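Local coordinates for protein sugar isomerase (Sinorhizobium meliloti, PDB 3QC0) that binds zinc in a xylose isomerase-like TIM barrel and probably acts as a sugar isomerase, at residues Leu7-Thr13 against Ala244-Phe250; Ile26-Ile32 against Ala260-Ala265; Ala50-Arg55 against Ala93-Ala97; Val178-Trp182 against Val226-Ile232; Gly220-Asp224 against Thr266-Tyr271. One frame throughout, in Å; residues are numbered along the deposited sequence.

Interaction 1: residues Leu7-Thr13 against Ala244-Phe250; sequences LSINLAT and AQEVEIF
Strands 7-10 and 245-247, first and last of the TIM barrel, run parallel 4.3 Å apart, crossing at -33°, in the register L7-Q245, S8-E246, I9-V247. L7 (chi1 t, chi2 p) brings CD1 to 3.5 Å from V247 CG2. S8 makes two of the backbone bonds that close the barrel, S8 N to Q245 O and V247 N to S8 O, each 2.9 Å. I9, on the same face, points to the outer helices and sets CD1 4.0 Å from V247 CB. N10 N donates to V247 O (2.9 Å); its t side chain gives ND2 to E246 OE2 (2.8 Å), E246 OE1 being hydrogen-bonded to T62 of strand 60-68, while N10 OD1 receives A12 N (3.0 Å), an Asx turn into 3-10 turn 11-13. A12 CB touches the F250 ring edge at CE1 (3.4 Å). T13 OG1 accepts I249 N at 3.0 Å. Beside this seam E248 binds zinc with E142, D177 and H204, so barrel closure also places a metal ligand.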
# COMPACT_ATOMS: atom_id res chain seq x y z
N LEU A 7 -11.18 -4.00 25.40
CA LEU A 7 -11.62 -4.52 24.11
C LEU A 7 -12.89 -3.79 23.63
O LEU A 7 -13.87 -3.65 24.37
CB LEU A 7 -11.89 -6.02 24.18
CG LEU A 7 -12.30 -6.74 22.89
CD1 LEU A 7 -11.22 -6.52 21.79
CD2 LEU A 7 -12.55 -8.22 23.13
N SER A 8 -12.88 -3.35 22.38
CA SER A 8 -14.03 -2.79 21.69
C SER A 8 -14.27 -3.60 20.42
O SER A 8 -13.30 -4.11 19.83
CB SER A 8 -13.74 -1.31 21.36
OG SER A 8 -14.82 -0.72 20.69
N ILE A 9 -15.51 -3.70 19.98
CA ILE A 9 -15.83 -4.36 18.72
C ILE A 9 -16.39 -3.32 17.75
O ILE A 9 -17.40 -2.68 17.99
CB ILE A 9 -16.85 -5.51 18.89
CG1 ILE A 9 -16.33 -6.56 19.88
CG2 ILE A 9 -17.23 -6.13 17.52
CD1 ILE A 9 -15.14 -7.39 19.46
N ASN A 10 -15.68 -3.12 16.63
CA ASN A 10 -16.21 -2.35 15.53
C ASN A 10 -17.27 -3.25 14.91
O ASN A 10 -16.99 -4.41 14.59
CB ASN A 10 -15.10 -1.96 14.55
CG ASN A 10 -15.59 -1.15 13.42
OD1 ASN A 10 -16.44 -1.61 12.63
ND2 ASN A 10 -14.95 0.03 13.22
N LEU A 11 -18.50 -2.75 14.77
CA LEU A 11 -19.60 -3.61 14.39
C LEU A 11 -19.55 -4.08 12.95
O LEU A 11 -20.29 -4.95 12.55
CB LEU A 11 -20.93 -2.89 14.67
CG LEU A 11 -21.13 -2.50 16.14
CD1 LEU A 11 -22.60 -2.02 16.39
CD2 LEU A 11 -20.76 -3.61 17.13
N ALA A 12 -18.59 -3.58 12.16
CA ALA A 12 -18.36 -4.19 10.86
C ALA A 12 -17.99 -5.66 11.01
O ALA A 12 -18.25 -6.47 10.14
CB ALA A 12 -17.24 -3.47 10.10
N THR A 13 -17.36 -6.00 12.13
CA THR A 13 -16.89 -7.36 12.38
C THR A 13 -18.00 -8.41 12.31
O THR A 13 -17.76 -9.54 11.88
CB THR A 13 -16.16 -7.41 13.73
OG1 THR A 13 -15.02 -6.54 13.63
CG2 THR A 13 -15.64 -8.82 14.10
N ALA A 244 -9.12 1.40 24.49
CA ALA A 244 -9.47 0.07 24.09
C ALA A 244 -8.97 -0.21 22.67
O ALA A 244 -8.85 0.70 21.84
CB ALA A 244 -10.97 -0.14 24.15
N GLN A 245 -8.71 -1.48 22.42
CA GLN A 245 -8.35 -1.93 21.09
C GLN A 245 -9.64 -2.34 20.42
O GLN A 245 -10.39 -3.14 20.98
CB GLN A 245 -7.37 -3.10 21.18
CG GLN A 245 -6.07 -2.74 21.85
CD GLN A 245 -5.14 -3.93 22.00
OE1 GLN A 245 -4.82 -4.59 21.02
NE2 GLN A 245 -4.71 -4.21 23.22
N GLU A 246 -9.88 -1.78 19.23
CA GLU A 246 -11.13 -1.93 18.52
C GLU A 246 -10.99 -2.94 17.38
O GLU A 246 -10.22 -2.69 16.42
CB GLU A 246 -11.54 -0.55 17.99
CG GLU A 246 -12.82 -0.54 17.17
CD GLU A 246 -13.06 0.80 16.55
OE1 GLU A 246 -13.03 1.81 17.28
OE2 GLU A 246 -13.28 0.84 15.32
N VAL A 247 -11.65 -4.08 17.49
CA VAL A 247 -11.61 -5.12 16.49
C VAL A 247 -12.44 -4.79 15.28
O VAL A 247 -13.65 -4.67 15.33
CB VAL A 247 -12.06 -6.46 17.02
CG1 VAL A 247 -12.04 -7.52 15.90
CG2 VAL A 247 -11.20 -6.83 18.26
N GLU A 248 -11.76 -4.63 14.16
CA GLU A 248 -12.41 -4.24 12.92
C GLU A 248 -11.97 -5.20 11.83
O GLU A 248 -10.87 -5.12 11.28
CB GLU A 248 -12.07 -2.79 12.55
CG GLU A 248 -12.79 -2.32 11.30
CD GLU A 248 -12.43 -0.92 10.93
OE1 GLU A 248 -11.31 -0.52 11.21
OE2 GLU A 248 -13.30 -0.21 10.39
N ILE A 249 -12.83 -6.17 11.56
CA ILE A 249 -12.58 -7.23 10.59
C ILE A 249 -13.65 -7.22 9.50
O ILE A 249 -14.84 -7.30 9.78
CB ILE A 249 -12.57 -8.63 11.26
CG1 ILE A 249 -11.44 -8.70 12.29
CG2 ILE A 249 -12.40 -9.75 10.19
CD1 ILE A 249 -11.46 -9.90 13.26
N PHE A 250 -13.23 -7.12 8.25
CA PHE A 250 -14.06 -7.31 7.07
C PHE A 250 -13.65 -8.66 6.47
O PHE A 250 -12.53 -8.78 5.97
CB PHE A 250 -13.87 -6.21 6.00
CG PHE A 250 -13.87 -4.78 6.52
CD1 PHE A 250 -14.56 -4.39 7.65
CD2 PHE A 250 -13.23 -3.79 5.79
CE1 PHE A 250 -14.53 -3.06 8.09
CE2 PHE A 250 -13.22 -2.47 6.22
CZ PHE A 250 -13.85 -2.11 7.40

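Interaction 2: residues Ile26-Ile32 against Ala260-Ala265; sequences ICLKHGI and ADEVIA
H30, just past the end of helix 20-29, takes chi1 m and chi2 near -92°, which carries its ring across to helix 260-274. There H30 NE2 donates to D261 OD1 (3.0 Å); D261, with chi1 t, swings its carboxylate in at the ring edge. Over one imidazole face lies I264 CG2, 4.0 Å from the H30 ring centroid, a CH-pi contact, and H30 CE1 meets A265 CB at 3.6 Å. These are the first and last helices of the TIM barrel, side by side on its outside where strand 7-10 adjoins strand 245-247. G31, at positive phi, is the C-prime residue of a Schellman motif (I32 N to C27 O 2.8 Å, G31 N to L28 O 3.0 Å), a backbone that suits glycine. I26 (m, t) extends CD1 to A260 CB, 3.4 Å, where a small alanine permits close approach. I264 (m, m) fills the groove between the helices: its CG1 lies 4.0 Å from I26 CG2, and its CG2 3.5 Å from I32 CD1.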
# COMPACT_ATOMS: atom_id res chain seq x y z
N ILE A 26 -24.93 -9.24 21.82
CA ILE A 26 -23.88 -10.28 21.84
C ILE A 26 -22.59 -9.76 22.46
O ILE A 26 -21.94 -10.47 23.19
CB ILE A 26 -23.55 -10.82 20.49
CG1 ILE A 26 -24.74 -11.49 19.87
CG2 ILE A 26 -22.39 -11.86 20.59
CD1 ILE A 26 -24.48 -11.88 18.48
N CYS A 27 -22.22 -8.52 22.15
CA CYS A 27 -21.05 -7.94 22.79
C CYS A 27 -21.19 -7.91 24.33
O CYS A 27 -20.28 -8.26 25.06
CB CYS A 27 -20.75 -6.55 22.18
SG CYS A 27 -20.21 -6.57 20.38
N LEU A 28 -22.37 -7.51 24.84
CA LEU A 28 -22.59 -7.48 26.29
C LEU A 28 -22.62 -8.90 26.92
O LEU A 28 -22.10 -9.08 28.04
CB LEU A 28 -23.90 -6.75 26.62
CG LEU A 28 -23.90 -5.24 26.42
CD1 LEU A 28 -25.34 -4.69 26.57
CD2 LEU A 28 -22.93 -4.53 27.37
N LYS A 29 -23.17 -9.87 26.18
CA LYS A 29 -23.15 -11.30 26.59
C LYS A 29 -21.70 -11.79 26.80
O LYS A 29 -21.47 -12.73 27.56
CB LYS A 29 -23.83 -12.21 25.52
CG LYS A 29 -25.40 -12.17 25.40
CD LYS A 29 -25.89 -13.03 24.18
CE LYS A 29 -27.41 -13.27 24.19
NZ LYS A 29 -28.02 -13.98 23.01
N HIS A 30 -20.74 -11.19 26.09
CA HIS A 30 -19.33 -11.55 26.27
C HIS A 30 -18.53 -10.60 27.13
O HIS A 30 -17.29 -10.64 27.13
CB HIS A 30 -18.65 -11.67 24.91
CG HIS A 30 -19.09 -12.85 24.10
ND1 HIS A 30 -18.44 -14.06 24.15
CD2 HIS A 30 -20.09 -12.99 23.20
CE1 HIS A 30 -19.02 -14.90 23.32
NE2 HIS A 30 -20.03 -14.28 22.73
N GLY A 31 -19.19 -9.70 27.85
CA GLY A 31 -18.46 -8.79 28.73
C GLY A 31 -17.83 -7.59 28.03
O GLY A 31 -16.92 -6.94 28.58
N ILE A 32 -18.29 -7.32 26.80
CA ILE A 32 -17.70 -6.22 26.01
C ILE A 32 -18.60 -5.01 26.17
O ILE A 32 -19.81 -5.09 25.89
CB ILE A 32 -17.46 -6.63 24.53
CG1 ILE A 32 -16.37 -7.70 24.44
CG2 ILE A 32 -17.06 -5.41 23.68
CD1 ILE A 32 -16.45 -8.52 23.17
N ALA A 260 -22.36 -15.01 14.90
CA ALA A 260 -21.82 -13.82 15.55
C ALA A 260 -21.27 -14.16 16.93
O ALA A 260 -20.26 -13.67 17.35
CB ALA A 260 -22.86 -12.71 15.65
N ASP A 261 -21.96 -15.05 17.64
CA ASP A 261 -21.47 -15.56 18.89
C ASP A 261 -20.03 -16.10 18.85
O ASP A 261 -19.14 -15.75 19.66
CB ASP A 261 -22.43 -16.73 19.28
CG ASP A 261 -22.21 -17.21 20.63
OD1 ASP A 261 -21.51 -16.57 21.39
OD2 ASP A 261 -22.86 -18.19 20.98
N GLU A 262 -19.80 -16.98 17.89
CA GLU A 262 -18.48 -17.57 17.72
C GLU A 262 -17.46 -16.49 17.34
O GLU A 262 -16.32 -16.51 17.81
CB GLU A 262 -18.51 -18.65 16.67
CG GLU A 262 -17.23 -19.49 16.71
CD GLU A 262 -16.98 -20.27 15.45
OE1 GLU A 262 -17.80 -20.18 14.50
OE2 GLU A 262 -15.94 -20.96 15.41
N VAL A 263 -17.88 -15.56 16.49
CA VAL A 263 -16.92 -14.51 16.05
C VAL A 263 -16.45 -13.72 17.26
O VAL A 263 -15.26 -13.54 17.47
CB VAL A 263 -17.53 -13.57 15.03
CG1 VAL A 263 -16.51 -12.47 14.63
CG2 VAL A 263 -18.00 -14.33 13.80
N ILE A 264 -17.40 -13.27 18.10
CA ILE A 264 -17.04 -12.43 19.24
C ILE A 264 -16.27 -13.21 20.31
O ILE A 264 -15.30 -12.69 20.91
CB ILE A 264 -18.27 -11.73 19.86
CG1 ILE A 264 -18.97 -10.85 18.83
CG2 ILE A 264 -17.86 -10.94 21.08
CD1 ILE A 264 -18.07 -9.76 18.19
N ALA A 265 -16.67 -14.46 20.54
CA ALA A 265 -15.89 -15.35 21.39
C ALA A 265 -14.44 -15.45 20.92
O ALA A 265 -13.51 -15.36 21.75
CB ALA A 265 -16.53 -16.77 21.44

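Interaction 3: residues Ala50-Arg55 against Ala93-Ala97; sequences AGRIVR and AELGA
Residues 93-97 carry the C-terminal end of helix 75-94 into a loop, and L95 comes closest to helix 47-57 at G51, with 5.0 Å between their CA atoms. A93 accepts G96 N through its O (3.1 Å), part of the Schellman motif that closes the helix. E94 (chi1 t, chi2 p) starts out sideways, but its carboxylate folds over to the other helix, where R55 NH1 meets E94 OE2 at 3.0 Å in a hydrogen-bonded salt bridge. R55 reaches it with chi1 m, chi2 t and chi3 m, and the carboxylate oxygen lies near the guanidinium plane. Such a pair suits the outer margin of a helix contact, where both charges can remain near solvent. L95 (m, t) does the apolar work: its CD2 rests 3.4 Å from G51 N and 3.9 Å from A50 CB. The backbone is accessible here because G51 has no side chain; a CB would point at the other segment and crowd E94 OE2 and R55 NH1. V54, with chi1 t, sets CG1 3.7 Å from L95 O. G96 has phi 64°, readily adopted by glycine, and lets the chain turn toward A97. Strand 60-68 lies between the two helices in the chain, an alpha-beta-alpha run of the barrel; L61 of that strand lies beneath V54 and L95, while V42 of helix 39-45 touches A50 and L95.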
# COMPACT_ATOMS: atom_id res chain seq x y z
N ALA A 50 -30.57 4.23 19.05
CA ALA A 50 -29.19 3.86 19.26
C ALA A 50 -28.63 4.54 20.50
O ALA A 50 -27.95 3.93 21.28
CB ALA A 50 -28.32 4.18 17.98
N GLY A 51 -28.86 5.84 20.67
CA GLY A 51 -28.33 6.54 21.85
C GLY A 51 -28.97 6.07 23.15
O GLY A 51 -28.33 6.04 24.21
N ARG A 52 -30.25 5.71 23.10
CA ARG A 52 -30.91 5.16 24.29
C ARG A 52 -30.23 3.87 24.74
O ARG A 52 -29.92 3.71 25.93
CB ARG A 52 -32.38 4.92 24.02
CG ARG A 52 -33.15 4.47 25.28
CD ARG A 52 -34.50 3.80 24.95
NE ARG A 52 -34.36 2.49 24.31
CZ ARG A 52 -33.95 1.37 24.91
NH1 ARG A 52 -33.62 1.36 26.20
NH2 ARG A 52 -33.86 0.25 24.22
N ILE A 53 -29.95 2.97 23.78
CA ILE A 53 -29.24 1.71 24.05
C ILE A 53 -27.85 2.00 24.60
O ILE A 53 -27.42 1.41 25.58
CB ILE A 53 -29.13 0.84 22.79
CG1 ILE A 53 -30.51 0.34 22.37
CG2 ILE A 53 -28.13 -0.33 23.01
CD1 ILE A 53 -30.58 -0.32 21.01
N VAL A 54 -27.13 2.92 23.95
CA VAL A 54 -25.84 3.31 24.48
C VAL A 54 -25.88 3.78 25.93
O VAL A 54 -25.09 3.33 26.77
CB VAL A 54 -25.18 4.40 23.56
CG1 VAL A 54 -23.99 5.04 24.25
CG2 VAL A 54 -24.84 3.76 22.20
N ARG A 55 -26.80 4.70 26.24
CA ARG A 55 -26.85 5.27 27.58
C ARG A 55 -27.38 4.24 28.60
O ARG A 55 -26.87 4.17 29.69
CB ARG A 55 -27.68 6.58 27.61
CG ARG A 55 -26.93 7.77 26.93
CD ARG A 55 -27.71 9.08 27.01
NE ARG A 55 -29.03 8.94 26.39
CZ ARG A 55 -29.31 9.14 25.10
NH1 ARG A 55 -28.37 9.50 24.22
NH2 ARG A 55 -30.56 8.95 24.68
N ALA A 93 -21.81 12.99 18.47
CA ALA A 93 -22.09 13.72 19.73
C ALA A 93 -23.27 13.08 20.45
O ALA A 93 -23.17 12.84 21.65
CB ALA A 93 -22.35 15.17 19.44
N GLU A 94 -24.32 12.76 19.72
CA GLU A 94 -25.52 12.13 20.32
C GLU A 94 -25.17 10.80 20.98
O GLU A 94 -25.70 10.44 22.05
CB GLU A 94 -26.59 11.90 19.27
CG GLU A 94 -27.82 11.12 19.77
CD GLU A 94 -28.55 11.82 20.92
OE1 GLU A 94 -28.61 13.06 20.93
OE2 GLU A 94 -29.04 11.12 21.82
N LEU A 95 -24.29 10.03 20.34
CA LEU A 95 -23.90 8.73 20.83
C LEU A 95 -22.74 8.75 21.84
O LEU A 95 -22.32 7.69 22.32
CB LEU A 95 -23.57 7.81 19.65
CG LEU A 95 -24.67 7.63 18.61
CD1 LEU A 95 -24.14 6.83 17.41
CD2 LEU A 95 -25.92 6.96 19.26
N GLY A 96 -22.20 9.93 22.14
CA GLY A 96 -21.06 10.06 23.03
C GLY A 96 -19.78 9.41 22.52
O GLY A 96 -18.95 8.99 23.31
N ALA A 97 -19.64 9.36 21.20
CA ALA A 97 -18.46 8.71 20.61
C ALA A 97 -17.13 9.40 21.00
O ALA A 97 -17.02 10.63 21.03
CB ALA A 97 -18.57 8.65 19.07

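Interaction 4: residues Val178-Trp182 against Val226-Ile232; sequences VYHVW and VIDLKGI
W182 lays its indole against I227: CG1 of I227 stands 4.1 Å from the centroid of the W182 five-membered ring, 25° off its normal, a CH-pi contact. The rotamer (chi1 p, chi2 near -82°) also brings W182 CH2 to 4.1 Å from V226 CG2 over the same ring face, and W182 CB to 4.2 Å from I232 CD1. The backbones come nearest here, W182 CA to I227 CA 6.5 Å. One turn earlier in the short helix 178-181, V178 (chi1 m) points at helix 229-238: its CG2 meets I227 CD1 (3.8 Å) and L229 CD2 (3.7 Å), its CG1 meets I232 CD1 (3.9 Å). D228 is the N-cap of that helix, OD1 accepting G231 N at 2.9 Å. Helix 178-181 follows zinc ligand D177, and W182 and V226 also pack on A150 and L107 of the second subunit. No polar bond joins residues 178-182 to the start of helix 229-238, so the contact rests on shape fit and burial of apolar surface, which branched aliphatics and indole supply.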
# COMPACT_ATOMS: atom_id res chain seq x y z
N VAL A 178 -4.08 -1.13 12.45
CA VAL A 178 -2.91 -1.94 12.08
C VAL A 178 -2.99 -2.40 10.64
O VAL A 178 -1.95 -2.55 9.99
CB VAL A 178 -2.74 -3.15 13.02
CG1 VAL A 178 -2.51 -2.63 14.48
CG2 VAL A 178 -3.94 -4.13 12.97
N TYR A 179 -4.20 -2.59 10.11
CA TYR A 179 -4.32 -3.05 8.73
C TYR A 179 -3.71 -2.06 7.77
O TYR A 179 -3.10 -2.39 6.78
CB TYR A 179 -5.79 -3.28 8.33
CG TYR A 179 -5.96 -4.27 7.20
CD1 TYR A 179 -5.70 -5.62 7.40
CD2 TYR A 179 -6.38 -3.87 5.93
CE1 TYR A 179 -5.83 -6.54 6.37
CE2 TYR A 179 -6.55 -4.79 4.90
CZ TYR A 179 -6.27 -6.13 5.13
OH TYR A 179 -6.44 -7.07 4.12
N HIS A 180 -3.90 -0.78 8.08
CA HIS A 180 -3.53 0.29 7.18
C HIS A 180 -2.07 0.71 7.32
O HIS A 180 -1.52 1.32 6.38
CB HIS A 180 -4.41 1.51 7.44
CG HIS A 180 -5.86 1.24 7.20
ND1 HIS A 180 -6.30 0.55 6.09
CD2 HIS A 180 -6.97 1.59 7.91
CE1 HIS A 180 -7.62 0.44 6.15
NE2 HIS A 180 -8.05 1.07 7.23
N VAL A 181 -1.48 0.47 8.50
CA VAL A 181 -0.16 1.04 8.81
C VAL A 181 0.96 0.04 9.13
O VAL A 181 2.11 0.47 9.24
CB VAL A 181 -0.26 2.05 10.04
CG1 VAL A 181 -1.34 3.09 9.84
CG2 VAL A 181 -0.47 1.29 11.40
N TRP A 182 0.65 -1.25 9.31
CA TRP A 182 1.61 -2.21 9.87
C TRP A 182 2.92 -2.26 9.05
O TRP A 182 3.98 -2.52 9.61
CB TRP A 182 1.04 -3.62 9.97
CG TRP A 182 0.88 -4.29 8.66
CD1 TRP A 182 -0.13 -4.15 7.78
CD2 TRP A 182 1.85 -5.15 8.04
NE1 TRP A 182 0.13 -4.90 6.65
CE2 TRP A 182 1.34 -5.53 6.80
CE3 TRP A 182 3.06 -5.66 8.46
CZ2 TRP A 182 2.03 -6.39 5.93
CZ3 TRP A 182 3.76 -6.48 7.62
CH2 TRP A 182 3.25 -6.86 6.35
N VAL A 226 0.20 -11.89 9.97
CA VAL A 226 1.62 -11.61 10.18
C VAL A 226 1.94 -10.34 10.93
O VAL A 226 3.12 -10.01 11.09
CB VAL A 226 2.36 -11.58 8.84
CG1 VAL A 226 2.20 -12.91 8.13
CG2 VAL A 226 1.94 -10.36 8.00
N ILE A 227 0.94 -9.59 11.37
CA ILE A 227 1.22 -8.33 12.04
C ILE A 227 1.74 -8.56 13.44
O ILE A 227 1.22 -9.39 14.17
CB ILE A 227 -0.03 -7.41 12.10
CG1 ILE A 227 -0.52 -7.08 10.67
CG2 ILE A 227 0.27 -6.13 12.90
CD1 ILE A 227 -1.71 -6.14 10.61
N ASP A 228 2.78 -7.83 13.81
CA ASP A 228 3.30 -7.86 15.17
C ASP A 228 2.39 -6.99 16.03
O ASP A 228 2.76 -5.86 16.40
CB ASP A 228 4.74 -7.36 15.14
CG ASP A 228 5.42 -7.30 16.51
OD1 ASP A 228 4.85 -7.77 17.52
OD2 ASP A 228 6.57 -6.76 16.58
N LEU A 229 1.19 -7.52 16.32
CA LEU A 229 0.16 -6.80 17.08
C LEU A 229 0.70 -6.39 18.44
O LEU A 229 0.52 -5.24 18.88
CB LEU A 229 -1.12 -7.63 17.18
CG LEU A 229 -1.85 -7.87 15.87
CD1 LEU A 229 -2.91 -8.99 15.98
CD2 LEU A 229 -2.46 -6.54 15.33
N LYS A 230 1.36 -7.32 19.12
CA LYS A 230 1.93 -7.08 20.44
C LYS A 230 2.89 -5.89 20.40
O LYS A 230 2.82 -5.00 21.23
CB LYS A 230 2.63 -8.35 20.93
CG LYS A 230 3.38 -8.33 22.25
CD LYS A 230 4.35 -9.60 22.35
CE LYS A 230 4.59 -10.15 23.77
NZ LYS A 230 5.12 -11.59 23.82
N GLY A 231 3.79 -5.89 19.42
CA GLY A 231 4.76 -4.81 19.28
C GLY A 231 4.16 -3.44 19.00
O GLY A 231 4.56 -2.43 19.58
N ILE A 232 3.19 -3.39 18.10
CA ILE A 232 2.52 -2.15 17.79
C ILE A 232 1.82 -1.62 19.08
O ILE A 232 1.93 -0.44 19.41
CB ILE A 232 1.52 -2.31 16.63
CG1 ILE A 232 2.28 -2.56 15.29
CG2 ILE A 232 0.59 -1.09 16.51
CD1 ILE A 232 1.37 -2.88 14.11

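Interaction 5: residues Gly220-Asp224 against Thr266-Tyr271; sequences GMMGD and TCVERY
Residues 220-224 form a loop whose type II beta turn, M221 to D224, is closed by D224 N to M221 O at 2.9 Å; residues 266-271 are regular helix, bonded R270 N to T266 O (2.8 Å) and Y271 N to C267 O (2.9 Å). The closest CA pair is M222-R270, 5.9 Å apart. G223 takes phi 95°, psi -14°, the glycine-rich third position of a type II turn, and a CB there would crowd R270 NH1. R270 (m, m, t) extends to the turn: R270 NH1 donates to M222 O (2.8 Å) and D224 OD1 (2.7 Å), and R270 NH2 reaches D224 OD1 at 2.9 Å, completing a salt bridge. Both acceptors lie near the guanidinium plane, while M221 CG sits over one face. M221 and M222, present as selenomethionine, fill the apolar side with flexible methionine chains: M221 (t, p, p) sets CE 3.8 Å from T266 CG2 and 3.9 Å from C267 SG, and M222 (m, p, p) sets CE 4.3 Å from C267 CB. An arginine gripping a turn by carbonyl and carboxylate fastens the long loop after the seventh strand of the TIM barrel to its last helix.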
# COMPACT_ATOMS: atom_id res chain seq x y z
N GLY A 220 -7.85 -10.31 8.45
CA GLY A 220 -7.69 -11.48 9.31
C GLY A 220 -8.12 -11.24 10.73
O GLY A 220 -8.09 -10.10 11.24
N MSE A 221 -8.58 -12.32 11.37
CA MSE A 221 -8.68 -12.35 12.80
C MSE A 221 -7.26 -12.23 13.37
O MSE A 221 -6.31 -12.83 12.86
CB MSE A 221 -9.31 -13.68 13.21
CG MSE A 221 -9.45 -13.93 14.69
SE MSE A 221 -10.55 -12.69 15.68
CE MSE A 221 -12.23 -13.32 14.84
N MSE A 222 -7.14 -11.50 14.45
CA MSE A 222 -5.85 -11.31 15.11
C MSE A 222 -5.20 -12.64 15.40
O MSE A 222 -5.80 -13.50 16.03
CB MSE A 222 -6.01 -10.58 16.43
CG MSE A 222 -6.45 -9.17 16.35
SE MSE A 222 -8.38 -8.90 16.17
CE MSE A 222 -9.04 -9.77 17.73
N GLY A 223 -3.95 -12.80 14.99
CA GLY A 223 -3.20 -14.04 15.15
C GLY A 223 -3.22 -14.99 13.97
O GLY A 223 -2.43 -15.94 13.93
N ASP A 224 -4.12 -14.76 13.02
CA ASP A 224 -4.18 -15.59 11.82
C ASP A 224 -3.23 -15.06 10.76
O ASP A 224 -2.97 -15.75 9.75
CB ASP A 224 -5.60 -15.65 11.24
CG ASP A 224 -6.54 -16.60 12.01
OD1 ASP A 224 -6.06 -17.31 12.93
OD2 ASP A 224 -7.73 -16.66 11.61
N THR A 266 -14.25 -15.61 19.60
CA THR A 266 -12.90 -15.73 19.02
C THR A 266 -12.18 -14.40 19.17
O THR A 266 -11.00 -14.39 19.55
CB THR A 266 -12.97 -16.20 17.56
OG1 THR A 266 -13.73 -17.44 17.49
CG2 THR A 266 -11.57 -16.37 16.93
N CYS A 267 -12.86 -13.26 18.93
CA CYS A 267 -12.21 -11.97 19.18
C CYS A 267 -11.71 -11.86 20.60
O CYS A 267 -10.63 -11.37 20.83
CB CYS A 267 -13.08 -10.74 18.91
SG CYS A 267 -13.65 -10.56 17.25
N VAL A 268 -12.48 -12.29 21.59
CA VAL A 268 -12.01 -12.18 22.97
C VAL A 268 -10.79 -13.08 23.23
O VAL A 268 -9.84 -12.67 23.89
CB VAL A 268 -13.13 -12.53 23.99
CG1 VAL A 268 -12.55 -12.71 25.40
CG2 VAL A 268 -14.23 -11.47 23.96
N GLU A 269 -10.82 -14.31 22.71
CA GLU A 269 -9.72 -15.25 22.88
C GLU A 269 -8.45 -14.69 22.24
O GLU A 269 -7.37 -14.70 22.84
CB GLU A 269 -10.06 -16.61 22.26
CG GLU A 269 -9.00 -17.65 22.40
CD GLU A 269 -8.75 -18.10 23.84
OE1 GLU A 269 -9.62 -17.95 24.66
OE2 GLU A 269 -7.67 -18.63 24.12
N ARG A 270 -8.60 -14.20 21.01
CA ARG A 270 -7.42 -13.72 20.26
C ARG A 270 -6.90 -12.42 20.83
O ARG A 270 -5.71 -12.17 20.85
CB ARG A 270 -7.73 -13.56 18.79
CG ARG A 270 -8.02 -14.87 18.03
CD ARG A 270 -6.97 -15.96 18.21
NE ARG A 270 -7.29 -17.12 17.36
CZ ARG A 270 -6.98 -17.22 16.07
NH1 ARG A 270 -6.33 -16.23 15.44
NH2 ARG A 270 -7.32 -18.32 15.39
N TYR A 271 -7.80 -11.57 21.31
CA TYR A 271 -7.42 -10.39 22.08
C TYR A 271 -6.58 -10.75 23.30
O TYR A 271 -5.55 -10.12 23.58
CB TYR A 271 -8.68 -9.65 22.54
CG TYR A 271 -8.41 -8.54 23.52
CD1 TYR A 271 -7.68 -7.40 23.14
CD2 TYR A 271 -8.90 -8.61 24.82
CE1 TYR A 271 -7.44 -6.37 24.05
CE2 TYR A 271 -8.68 -7.58 25.74
CZ TYR A 271 -7.96 -6.47 25.36
OH TYR A 271 -7.77 -5.50 26.31

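In the fold
Interaction 1 is the innermost contact, a backbone-bonded seam beside the zinc. Interactions 2 and 5 both build on helix 260-274, the first binding helix 20-29 and the second a loop turn, and both touch interaction 1: I9 packs on I264, V247 on C267 and M222. Each adds a polar link to apolar packing, a histidine-aspartate bond in one and an arginine salt bridge in the other. Interaction 4, almost wholly apolar, joins interaction 5 through L229 and M222 and reaches the second subunit. Interaction 3 stands apart, about 30 Å between centres from interaction 4 across the barrel, the smallest of the five, with a salt bridge at its exposed margin.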